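Local atomic coordinates of telomerase reverse transcriptase (Takifugu rubripes, PDB entry 4LMO), a protein that extends chromosome ends by copying a template within its RNA partner into telomeric repeats, and is represented here by its telomerase-RNA-binding domain. Residues 41-46 against 78-83; 22-27 against 50-55; 225-230 against 234-239; 99-104 against 113-118. One frame throughout, in Å; residues are numbered along the deposited sequence.

Contact 1 of 4, residues 41-46 against 78-83; sequences RDLIRI and QLLRQH
A small, buried leucine contact joins helix 40-48 to helix 73-85, with Leu43 of the first set against Leu79 and Leu80 of the second. The backbones come nearest at Leu43 and Leu80, whose CA atoms stand 8.3 Å apart. Leu43 does most of the work. Its CG is anti to the backbone N (chi1 -174°), which carries the fork across to the other helix. There CD2 meets CD2 of Leu79 at 3.8 Å, methyl against methyl, the two side chains crossing at about a right angle. Toward Leu80 the fit is lengthwise: the side chains run past each other in opposite senses, with CD2 of Leu43 4.0 Å from CG of Leu80 and CB of Leu43 4.1 Å from CD1 of Leu80. Leucine suits all three places, because a branched, wholly apolar end leaves no polar atom to satisfy in the interior. Beside Leu43, the buried carboxylate of Asp42 has partners in Tyr54 and Arg36. Around this core, Phe76 of helix 73-85 also touches Leu43, Ile38 lies against Leu80, and Val133 of helix 119-133 packs on Leu79.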
# COMPACT_ATOMS: atom_id res chain seq x y z
N ARG A 41 15.66 3.80 7.66
CA ARG A 41 15.60 5.05 8.42
C ARG A 41 14.66 6.07 7.76
O ARG A 41 13.91 6.76 8.45
CB ARG A 41 17.03 5.59 8.59
CG ARG A 41 17.18 7.09 8.78
CD ARG A 41 18.58 7.54 8.35
NE ARG A 41 18.68 7.74 6.90
CZ ARG A 41 19.11 6.84 6.02
NH1 ARG A 41 19.16 7.15 4.73
NH2 ARG A 41 19.51 5.63 6.41
N ASP A 42 14.71 6.14 6.43
CA ASP A 42 13.82 7.01 5.65
C ASP A 42 12.36 6.61 5.84
O ASP A 42 11.50 7.47 6.03
CB ASP A 42 14.18 6.99 4.16
CG ASP A 42 15.59 7.48 3.89
OD1 ASP A 42 15.99 8.53 4.44
OD2 ASP A 42 16.30 6.82 3.10
N LEU A 43 12.09 5.31 5.80
CA LEU A 43 10.73 4.79 5.97
C LEU A 43 10.15 5.09 7.35
O LEU A 43 8.99 5.46 7.47
CB LEU A 43 10.66 3.29 5.66
CG LEU A 43 9.25 2.67 5.66
CD1 LEU A 43 8.32 3.37 4.67
CD2 LEU A 43 9.31 1.18 5.36
N ILE A 44 10.97 4.92 8.38
CA ILE A 44 10.58 5.27 9.75
C ILE A 44 10.13 6.74 9.84
O ILE A 44 9.16 7.06 10.53
CB ILE A 44 11.71 4.96 10.76
CG1 ILE A 44 11.90 3.44 10.86
CG2 ILE A 44 11.42 5.57 12.13
CD1 ILE A 44 13.12 3.01 11.64
N ARG A 45 10.83 7.61 9.11
CA ARG A 45 10.48 9.02 9.00
C ARG A 45 9.10 9.23 8.36
O ARG A 45 8.29 10.01 8.87
CB ARG A 45 11.54 9.77 8.19
CG ARG A 45 12.84 9.99 8.95
CD ARG A 45 12.73 11.24 9.79
NE ARG A 45 13.54 11.17 10.99
CZ ARG A 45 13.51 12.07 11.96
NH1 ARG A 45 12.71 13.13 11.89
NH2 ARG A 45 14.29 11.91 13.02
N ILE A 46 8.86 8.54 7.26
CA ILE A 46 7.59 8.61 6.53
C ILE A 46 6.43 8.09 7.38
O ILE A 46 5.34 8.66 7.36
CB ILE A 46 7.67 7.83 5.19
CG1 ILE A 46 8.76 8.41 4.29
CG2 ILE A 46 6.32 7.84 4.47
CD1 ILE A 46 9.18 7.52 3.14
N GLN A 78 14.55 -4.30 6.33
CA GLN A 78 14.11 -5.62 5.89
C GLN A 78 12.84 -5.52 5.04
O GLN A 78 12.75 -6.13 3.98
CB GLN A 78 13.87 -6.53 7.10
CG GLN A 78 13.65 -8.00 6.76
CD GLN A 78 13.17 -8.81 7.95
OE1 GLN A 78 12.52 -9.85 7.79
NE2 GLN A 78 13.48 -8.35 9.16
N LEU A 79 11.88 -4.73 5.53
CA LEU A 79 10.62 -4.48 4.82
C LEU A 79 10.86 -3.94 3.41
O LEU A 79 10.26 -4.42 2.45
CB LEU A 79 9.74 -3.50 5.63
CG LEU A 79 8.31 -3.20 5.19
CD1 LEU A 79 7.49 -2.67 6.36
CD2 LEU A 79 8.26 -2.22 4.02
N LEU A 80 11.74 -2.94 3.31
CA LEU A 80 12.07 -2.34 2.02
C LEU A 80 12.80 -3.32 1.10
O LEU A 80 12.61 -3.28 -0.12
CB LEU A 80 12.90 -1.08 2.21
CG LEU A 80 12.15 0.17 2.70
CD1 LEU A 80 13.14 1.25 3.11
CD2 LEU A 80 11.21 0.70 1.63
N ARG A 81 13.61 -4.19 1.68
CA ARG A 81 14.35 -5.20 0.93
C ARG A 81 13.39 -6.25 0.36
O ARG A 81 13.55 -6.69 -0.79
CB ARG A 81 15.37 -5.87 1.85
CG ARG A 81 16.70 -6.22 1.20
CD ARG A 81 17.83 -6.03 2.20
NE ARG A 81 17.50 -6.61 3.50
CZ ARG A 81 17.79 -6.07 4.68
NH1 ARG A 81 18.44 -4.91 4.75
NH2 ARG A 81 17.44 -6.69 5.80
N GLN A 82 12.40 -6.63 1.16
CA GLN A 82 11.38 -7.59 0.74
C GLN A 82 10.44 -6.98 -0.30
O GLN A 82 9.90 -7.69 -1.15
CB GLN A 82 10.59 -8.11 1.95
CG GLN A 82 11.40 -9.02 2.86
CD GLN A 82 10.59 -9.57 4.03
OE1 GLN A 82 9.37 -9.67 3.97
NE2 GLN A 82 11.28 -9.93 5.10
N HIS A 83 10.24 -5.66 -0.22
CA HIS A 83 9.47 -4.93 -1.22
C HIS A 83 10.17 -4.89 -2.56
O HIS A 83 9.53 -5.04 -3.60
CB HIS A 83 9.18 -3.50 -0.75
CG HIS A 83 8.87 -2.55 -1.88
ND1 HIS A 83 7.75 -2.64 -2.62
CD2 HIS A 83 9.59 -1.48 -2.40
CE1 HIS A 83 7.74 -1.68 -3.56
NE2 HIS A 83 8.87 -0.96 -3.42

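Contact 2 of 4, residues 22-27 against 50-55; sequences SFLLNR and EGVLYL
The guanidinium of Arg27 carries Leu55 on one face: the methyl CD1 stands 4.0 Å above the plane, displaced toward the rim of the group rather than over its middle. The same methyl lies 4.0 Å from Arg27 CB and 4.1 Å from Arg27 NE, and thus touches both the beginning and the end of the arginine. A bend at chi3 (76°) makes this possible, folding the chain back so that root and head group both border one methyl. Arginine fits such a half-covered place well, since its flat head can lay a face on an apolar neighbour while its N-H groups, which lie in the plane, remain able to find polar partners. Leu24 completes the apolar patch. Its CD1 reaches Val52 CG1 at 4.0 Å, the two side chains meeting roughly perpendicular, and Leu55 CD1 at 4.1 Å. The branched Val52 and Leu55 both send their CB atoms toward the 22-27 loop; they are three residues apart in the chain, with Leu55 on a 3-10 turn in which its N bonds to Val52 O. Trp207 of helix 191-220 touches Leu24, while Ile46 of helix 40-48 lies against Val52 and Leu55, and a backbone hydrogen bond ties Leu55 to Lys30. Between the two loops themselves the contact is apolar, made of methyls and an arginine face, consistent with van der Waals contact and the burial of apolar surface.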
# COMPACT_ATOMS: atom_id res chain seq x y z
N SER A 22 4.94 4.53 -9.66
CA SER A 22 4.58 5.66 -8.81
C SER A 22 4.09 5.25 -7.41
O SER A 22 3.53 6.07 -6.68
CB SER A 22 3.55 6.56 -9.51
OG SER A 22 2.38 5.84 -9.84
N PHE A 23 4.31 3.99 -7.05
CA PHE A 23 3.98 3.48 -5.72
C PHE A 23 4.95 4.04 -4.68
O PHE A 23 6.16 4.13 -4.92
CB PHE A 23 3.99 1.95 -5.71
CG PHE A 23 3.78 1.34 -4.35
CD1 PHE A 23 2.57 1.50 -3.68
CD2 PHE A 23 4.78 0.59 -3.75
CE1 PHE A 23 2.37 0.93 -2.43
CE2 PHE A 23 4.59 0.01 -2.50
CZ PHE A 23 3.38 0.19 -1.84
N LEU A 24 4.41 4.39 -3.51
CA LEU A 24 5.16 5.02 -2.42
C LEU A 24 6.58 4.48 -2.19
O LEU A 24 7.54 5.25 -2.13
CB LEU A 24 4.35 4.96 -1.11
CG LEU A 24 5.01 5.39 0.21
CD1 LEU A 24 5.54 6.82 0.17
CD2 LEU A 24 4.03 5.21 1.36
N LEU A 25 6.71 3.16 -2.06
CA LEU A 25 7.99 2.55 -1.71
C LEU A 25 8.99 2.51 -2.88
O LEU A 25 10.16 2.17 -2.69
CB LEU A 25 7.79 1.15 -1.12
CG LEU A 25 7.01 0.99 0.19
CD1 LEU A 25 7.00 -0.47 0.62
CD2 LEU A 25 7.57 1.87 1.29
N ASN A 26 8.52 2.85 -4.08
CA ASN A 26 9.39 2.96 -5.25
C ASN A 26 9.84 4.39 -5.51
O ASN A 26 10.64 4.64 -6.42
CB ASN A 26 8.69 2.40 -6.50
CG ASN A 26 8.62 0.88 -6.49
OD1 ASN A 26 9.40 0.21 -5.82
ND2 ASN A 26 7.68 0.34 -7.25
N ARG A 27 9.34 5.33 -4.71
CA ARG A 27 9.72 6.73 -4.83
C ARG A 27 11.09 6.99 -4.22
O ARG A 27 11.51 6.31 -3.29
CB ARG A 27 8.67 7.65 -4.19
CG ARG A 27 7.49 7.95 -5.11
CD ARG A 27 6.31 8.50 -4.34
NE ARG A 27 6.48 9.91 -3.95
CZ ARG A 27 5.62 10.59 -3.20
NH1 ARG A 27 4.52 10.00 -2.73
NH2 ARG A 27 5.87 11.86 -2.90
N GLU A 50 7.88 12.84 9.87
CA GLU A 50 7.48 13.88 8.91
C GLU A 50 6.28 13.52 8.03
O GLU A 50 5.52 14.41 7.63
CB GLU A 50 8.66 14.29 8.02
CG GLU A 50 9.64 15.25 8.68
CD GLU A 50 10.74 14.54 9.44
OE1 GLU A 50 10.68 13.30 9.58
OE2 GLU A 50 11.68 15.22 9.91
N GLY A 51 6.12 12.24 7.73
CA GLY A 51 5.12 11.80 6.76
C GLY A 51 5.73 11.64 5.38
O GLY A 51 6.96 11.63 5.25
N VAL A 52 4.89 11.54 4.36
CA VAL A 52 5.34 11.34 2.97
C VAL A 52 6.21 12.47 2.42
O VAL A 52 7.07 12.24 1.57
CB VAL A 52 4.17 11.06 1.99
CG1 VAL A 52 3.61 9.67 2.20
CG2 VAL A 52 3.07 12.11 2.11
N LEU A 53 6.00 13.69 2.92
CA LEU A 53 6.71 14.87 2.42
C LEU A 53 8.18 14.91 2.84
O LEU A 53 8.95 15.75 2.37
CB LEU A 53 5.99 16.16 2.84
CG LEU A 53 4.60 16.39 2.24
CD1 LEU A 53 3.89 17.56 2.92
CD2 LEU A 53 4.66 16.59 0.74
N TYR A 54 8.56 13.97 3.71
CA TYR A 54 9.96 13.75 4.05
C TYR A 54 10.78 13.47 2.78
O TYR A 54 11.94 13.87 2.69
CB TYR A 54 10.08 12.58 5.04
CG TYR A 54 11.50 12.12 5.28
CD1 TYR A 54 12.34 12.81 6.16
CD2 TYR A 54 12.00 11.00 4.63
CE1 TYR A 54 13.64 12.39 6.38
CE2 TYR A 54 13.30 10.57 4.84
CZ TYR A 54 14.12 11.27 5.71
OH TYR A 54 15.41 10.84 5.92
N LEU A 55 10.15 12.81 1.81
CA LEU A 55 10.77 12.53 0.52
C LEU A 55 11.06 13.80 -0.29
O LEU A 55 11.92 13.80 -1.17
CB LEU A 55 9.89 11.58 -0.30
CG LEU A 55 9.73 10.14 0.20
CD1 LEU A 55 8.66 9.38 -0.57
CD2 LEU A 55 11.05 9.39 0.14

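Contact 3 of 4, residues 225-230 against 234-239; sequences ESMGQK and RFYRQE
Arg234, Met227 and Tyr236 make most of this contact, in which the loop leaving strand 221-224 folds back over the strand 234-237 of the same beta-hairpin. Arg234 and Tyr236, two residues apart, both direct their CB atoms toward the loop. The arginine runs straight from CG to NE (chi2 -180°, chi3 174°), bringing its head group alongside Met227, whose CG lies 3.4 Å from Arg234 NH1. That methylene comes at the guanidinium obliquely. Gly228 O, in contrast, stands over one face, 4.2 Å from Arg234 NH2. Glycine is well placed here, because phi is 104° and a CB would crowd Met227. The pliable methionine chain, bent at chi2 and chi3, also lays CG and SD beside the tyrosine hydroxyl, with Tyr236 OH 3.9 Å from Met227 SD. The hydroxyl has its polar partner in the carbonyl O of Leu113, a residue whose side chain touches Met227 too. Tyrosine thus serves twice, as a buried ring and as a donor at its end. Between loop and strand the contact is mainly van der Waals in nature, to which the carbonyl over the guanidinium face may add a weak electrostatic attraction.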
# COMPACT_ATOMS: atom_id res chain seq x y z
N GLU A 225 -17.28 3.66 -11.53
CA GLU A 225 -18.61 3.51 -10.93
C GLU A 225 -19.70 3.08 -11.92
O GLU A 225 -20.89 3.11 -11.59
CB GLU A 225 -19.04 4.80 -10.23
CG GLU A 225 -19.09 6.02 -11.14
CD GLU A 225 -19.45 7.30 -10.40
OE1 GLU A 225 -19.60 7.28 -9.16
OE2 GLU A 225 -19.59 8.34 -11.08
N SER A 226 -19.29 2.69 -13.12
CA SER A 226 -20.24 2.29 -14.16
C SER A 226 -20.67 0.81 -13.99
O SER A 226 -20.80 0.36 -12.85
CB SER A 226 -19.66 2.62 -15.54
OG SER A 226 -19.23 3.96 -15.62
N MET A 227 -20.89 0.04 -15.06
CA MET A 227 -20.70 0.44 -16.46
C MET A 227 -22.01 0.75 -17.22
O MET A 227 -22.14 1.83 -17.79
CB MET A 227 -19.86 -0.60 -17.21
CG MET A 227 -18.39 -0.64 -16.83
SD MET A 227 -17.29 0.12 -18.06
CE MET A 227 -17.04 1.76 -17.40
N GLY A 228 -22.98 -0.17 -17.23
CA GLY A 228 -22.91 -1.47 -16.54
C GLY A 228 -23.73 -1.48 -15.27
O GLY A 228 -23.43 -2.23 -14.34
N GLN A 229 -24.77 -0.64 -15.24
CA GLN A 229 -25.77 -0.59 -14.16
C GLN A 229 -25.38 0.26 -12.94
O GLN A 229 -24.20 0.53 -12.70
CB GLN A 229 -26.23 -1.99 -13.72
CG GLN A 229 -26.84 -2.84 -14.83
CD GLN A 229 -28.02 -2.19 -15.51
OE1 GLN A 229 -28.92 -1.65 -14.86
NE2 GLN A 229 -28.04 -2.23 -16.84
N LYS A 230 -26.40 0.66 -12.19
CA LYS A 230 -26.24 1.49 -11.00
C LYS A 230 -26.83 0.79 -9.77
O LYS A 230 -27.99 0.37 -9.80
CB LYS A 230 -26.90 2.86 -11.21
CG LYS A 230 -26.21 3.75 -12.23
CD LYS A 230 -26.90 5.09 -12.36
CE LYS A 230 -26.22 5.96 -13.41
NZ LYS A 230 -26.89 7.28 -13.57
N ARG A 234 -16.42 -1.28 -9.94
CA ARG A 234 -15.61 -2.27 -10.63
C ARG A 234 -14.12 -1.90 -10.60
O ARG A 234 -13.76 -0.77 -10.93
CB ARG A 234 -16.07 -2.43 -12.08
CG ARG A 234 -17.38 -3.17 -12.26
CD ARG A 234 -17.75 -3.29 -13.73
NE ARG A 234 -18.94 -4.10 -13.94
CZ ARG A 234 -19.44 -4.42 -15.14
NH1 ARG A 234 -18.85 -3.99 -16.25
NH2 ARG A 234 -20.53 -5.17 -15.23
N PHE A 235 -13.28 -2.85 -10.20
CA PHE A 235 -11.83 -2.67 -10.23
C PHE A 235 -11.23 -3.32 -11.47
O PHE A 235 -11.31 -4.53 -11.64
CB PHE A 235 -11.17 -3.32 -9.00
CG PHE A 235 -11.51 -2.66 -7.70
CD1 PHE A 235 -12.50 -3.18 -6.88
CD2 PHE A 235 -10.80 -1.54 -7.28
CE1 PHE A 235 -12.80 -2.58 -5.67
CE2 PHE A 235 -11.10 -0.93 -6.07
CZ PHE A 235 -12.10 -1.45 -5.26
N TYR A 236 -10.63 -2.51 -12.34
CA TYR A 236 -9.90 -3.04 -13.48
C TYR A 236 -8.40 -2.98 -13.22
O TYR A 236 -7.89 -1.95 -12.77
CB TYR A 236 -10.22 -2.26 -14.76
CG TYR A 236 -11.60 -2.50 -15.33
CD1 TYR A 236 -11.82 -3.47 -16.30
CD2 TYR A 236 -12.69 -1.74 -14.90
CE1 TYR A 236 -13.08 -3.69 -16.82
CE2 TYR A 236 -13.96 -1.96 -15.41
CZ TYR A 236 -14.15 -2.93 -16.37
OH TYR A 236 -15.41 -3.13 -16.88
N ARG A 237 -7.69 -4.07 -13.51
CA ARG A 237 -6.23 -4.03 -13.60
C ARG A 237 -5.89 -2.87 -14.53
O ARG A 237 -6.49 -2.75 -15.61
CB ARG A 237 -5.68 -5.33 -14.17
CG ARG A 237 -5.81 -6.55 -13.27
CD ARG A 237 -4.59 -6.74 -12.38
NE ARG A 237 -3.34 -6.73 -13.14
CZ ARG A 237 -2.67 -7.81 -13.53
NH1 ARG A 237 -3.12 -9.03 -13.25
NH2 ARG A 237 -1.54 -7.67 -14.22
N GLN A 238 -4.95 -2.02 -14.12
CA GLN A 238 -4.68 -0.78 -14.87
C GLN A 238 -4.31 -1.04 -16.34
O GLN A 238 -4.55 -0.19 -17.19
CB GLN A 238 -3.64 0.10 -14.15
CG GLN A 238 -2.28 0.22 -14.84
CD GLN A 238 -1.26 -0.75 -14.30
OE1 GLN A 238 -1.33 -1.18 -13.15
NE2 GLN A 238 -0.28 -1.10 -15.14
N GLU A 239 -3.75 -2.22 -16.61
CA GLU A 239 -3.41 -2.63 -17.98
C GLU A 239 -4.67 -2.80 -18.83
O GLU A 239 -4.70 -2.37 -19.98
CB GLU A 239 -2.62 -3.95 -17.98
CG GLU A 239 -1.25 -3.88 -17.31
CD GLU A 239 -1.30 -4.24 -15.83
OE1 GLU A 239 -2.37 -4.10 -15.20
OE2 GLU A 239 -0.25 -4.67 -15.30

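Contact 4 of 4, residues 99-104 against 113-118; sequences VGIKDA and LPQHCG
Gln115 reaches across to Val99 at a slant, its long side chain laid out almost straight with the amide against the valine backbone and root. CG stands anti to the backbone N (chi1 -159°) and the chain stays extended beyond it, which carries the amide across to Val99. As modelled, NE2 of Gln115 lies 3.0 Å from Val99 N and OE1 of Gln115 lies 3.1 Å from Val99 O. The group is probably turned over in the model; with oxygen and nitrogen exchanged, both approaches may be hydrogen bonds. Independently of that, the amide carbon CD of Gln115 lies 3.7 Å from Val99 CB and 3.9 Å from Val99 CG2, so the valine flanks the flat group. Ile101 comes in at about a right angle, its CG2 bordering the amide end of Gln115. Were an alanine here, the amide would be gone, and Val99 N and O would probably lose their nearest polar mate across the two loops. Gln115 itself is the centre of an inverse gamma turn, and its side chain also touches Val240 of helix 238-251. Two residues on, Cys117 forms a disulfide with Cys96, a covalent tie close by in the chain to both loops. A primary amide suits this surface site, for it could, if turned over, offer a donor and an acceptor together to one residue's O and N, as a neighbouring backbone would.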
# COMPACT_ATOMS: atom_id res chain seq x y z
N VAL A 99 -6.22 -11.30 -19.46
CA VAL A 99 -6.71 -12.20 -20.49
C VAL A 99 -6.54 -11.54 -21.86
O VAL A 99 -7.34 -10.69 -22.25
CB VAL A 99 -8.19 -12.61 -20.27
CG1 VAL A 99 -8.60 -13.68 -21.27
CG2 VAL A 99 -8.42 -13.09 -18.85
N GLY A 100 -5.48 -11.92 -22.56
CA GLY A 100 -5.19 -11.44 -23.91
C GLY A 100 -5.12 -9.93 -24.06
O GLY A 100 -5.78 -9.36 -24.93
N ILE A 101 -4.32 -9.28 -23.22
CA ILE A 101 -4.13 -7.83 -23.32
C ILE A 101 -2.94 -7.46 -24.21
O ILE A 101 -3.01 -6.51 -24.99
CB ILE A 101 -4.06 -7.11 -21.94
CG1 ILE A 101 -2.74 -7.39 -21.20
CG2 ILE A 101 -5.27 -7.45 -21.08
CD1 ILE A 101 -1.73 -6.26 -21.28
N LYS A 102 -1.85 -8.22 -24.09
CA LYS A 102 -0.65 -7.99 -24.90
C LYS A 102 -0.75 -8.73 -26.23
O LYS A 102 0.00 -8.45 -27.17
CB LYS A 102 0.61 -8.41 -24.13
CG LYS A 102 1.86 -7.65 -24.55
CD LYS A 102 3.13 -8.30 -24.01
CE LYS A 102 3.38 -7.95 -22.55
NZ LYS A 102 4.62 -8.60 -22.03
N ASP A 103 -1.68 -9.68 -26.31
CA ASP A 103 -1.94 -10.44 -27.53
C ASP A 103 -3.23 -9.98 -28.21
O ASP A 103 -3.67 -10.59 -29.19
CB ASP A 103 -2.02 -11.94 -27.22
CG ASP A 103 -0.69 -12.53 -26.78
OD1 ASP A 103 0.35 -12.22 -27.41
OD2 ASP A 103 -0.69 -13.31 -25.80
N ALA A 104 -3.82 -8.91 -27.69
CA ALA A 104 -5.11 -8.38 -28.15
C ALA A 104 -5.37 -8.57 -29.65
O ALA A 104 -6.43 -9.06 -30.04
CB ALA A 104 -5.25 -6.91 -27.77
N LEU A 113 -14.57 -5.42 -21.27
CA LEU A 113 -15.48 -4.90 -20.24
C LEU A 113 -15.76 -5.87 -19.08
O LEU A 113 -15.80 -5.45 -17.93
CB LEU A 113 -16.79 -4.39 -20.86
CG LEU A 113 -16.74 -3.15 -21.77
CD1 LEU A 113 -18.07 -2.95 -22.48
CD2 LEU A 113 -16.37 -1.89 -21.00
N PRO A 114 -15.95 -7.18 -19.38
CA PRO A 114 -16.16 -8.13 -18.28
C PRO A 114 -14.89 -8.46 -17.49
O PRO A 114 -14.97 -9.07 -16.42
CB PRO A 114 -16.66 -9.40 -18.98
CG PRO A 114 -17.04 -8.98 -20.36
CD PRO A 114 -16.11 -7.85 -20.69
N GLN A 115 -13.72 -8.07 -18.00
CA GLN A 115 -12.45 -8.42 -17.38
C GLN A 115 -12.05 -7.47 -16.25
O GLN A 115 -11.07 -6.73 -16.36
CB GLN A 115 -11.33 -8.53 -18.43
CG GLN A 115 -10.15 -9.36 -17.96
CD GLN A 115 -8.93 -9.22 -18.85
OE1 GLN A 115 -9.03 -9.27 -20.08
NE2 GLN A 115 -7.78 -9.04 -18.23
N HIS A 116 -12.83 -7.49 -15.17
CA HIS A 116 -12.52 -6.72 -13.97
C HIS A 116 -12.31 -7.63 -12.79
O HIS A 116 -12.67 -8.81 -12.84
CB HIS A 116 -13.63 -5.70 -13.69
CG HIS A 116 -15.01 -6.29 -13.65
ND1 HIS A 116 -15.65 -6.56 -12.49
CD2 HIS A 116 -15.88 -6.66 -14.67
CE1 HIS A 116 -16.86 -7.08 -12.76
NE2 HIS A 116 -17.00 -7.14 -14.09
N CYS A 117 -11.71 -7.10 -11.73
CA CYS A 117 -11.43 -7.88 -10.53
C CYS A 117 -12.40 -7.55 -9.41
O CYS A 117 -12.56 -6.38 -9.04
CB CYS A 117 -10.00 -7.63 -10.06
SG CYS A 117 -8.74 -7.92 -11.33
N GLY A 118 -13.05 -8.57 -8.87
CA GLY A 118 -13.91 -8.41 -7.70
C GLY A 118 -13.09 -8.07 -6.48
O GLY A 118 -11.91 -8.43 -6.39

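In the fold
Contact 1 is core, three buried leucines between two helices; contacts 2 and 3 are partly buried, and contact 4 is at the surface. The first two form one unit, their centres about 10 Å apart, joined by probable hydrogen bonds, His83 with Asn26 and Asp42 with Tyr54. Contacts 3 and 4 make another, centres about 12 Å apart, where strand 234-237 meets the 113-118 loop through a probable hydrogen bond of Phe235 with Cys117. Contact 1 lies across the chain's centre from both contact 3 and contact 4. Chemistry differs with place: the buried contact is purely leucine, the partly buried ones mix apolar groups with arginine, and the surface one turns on an amide.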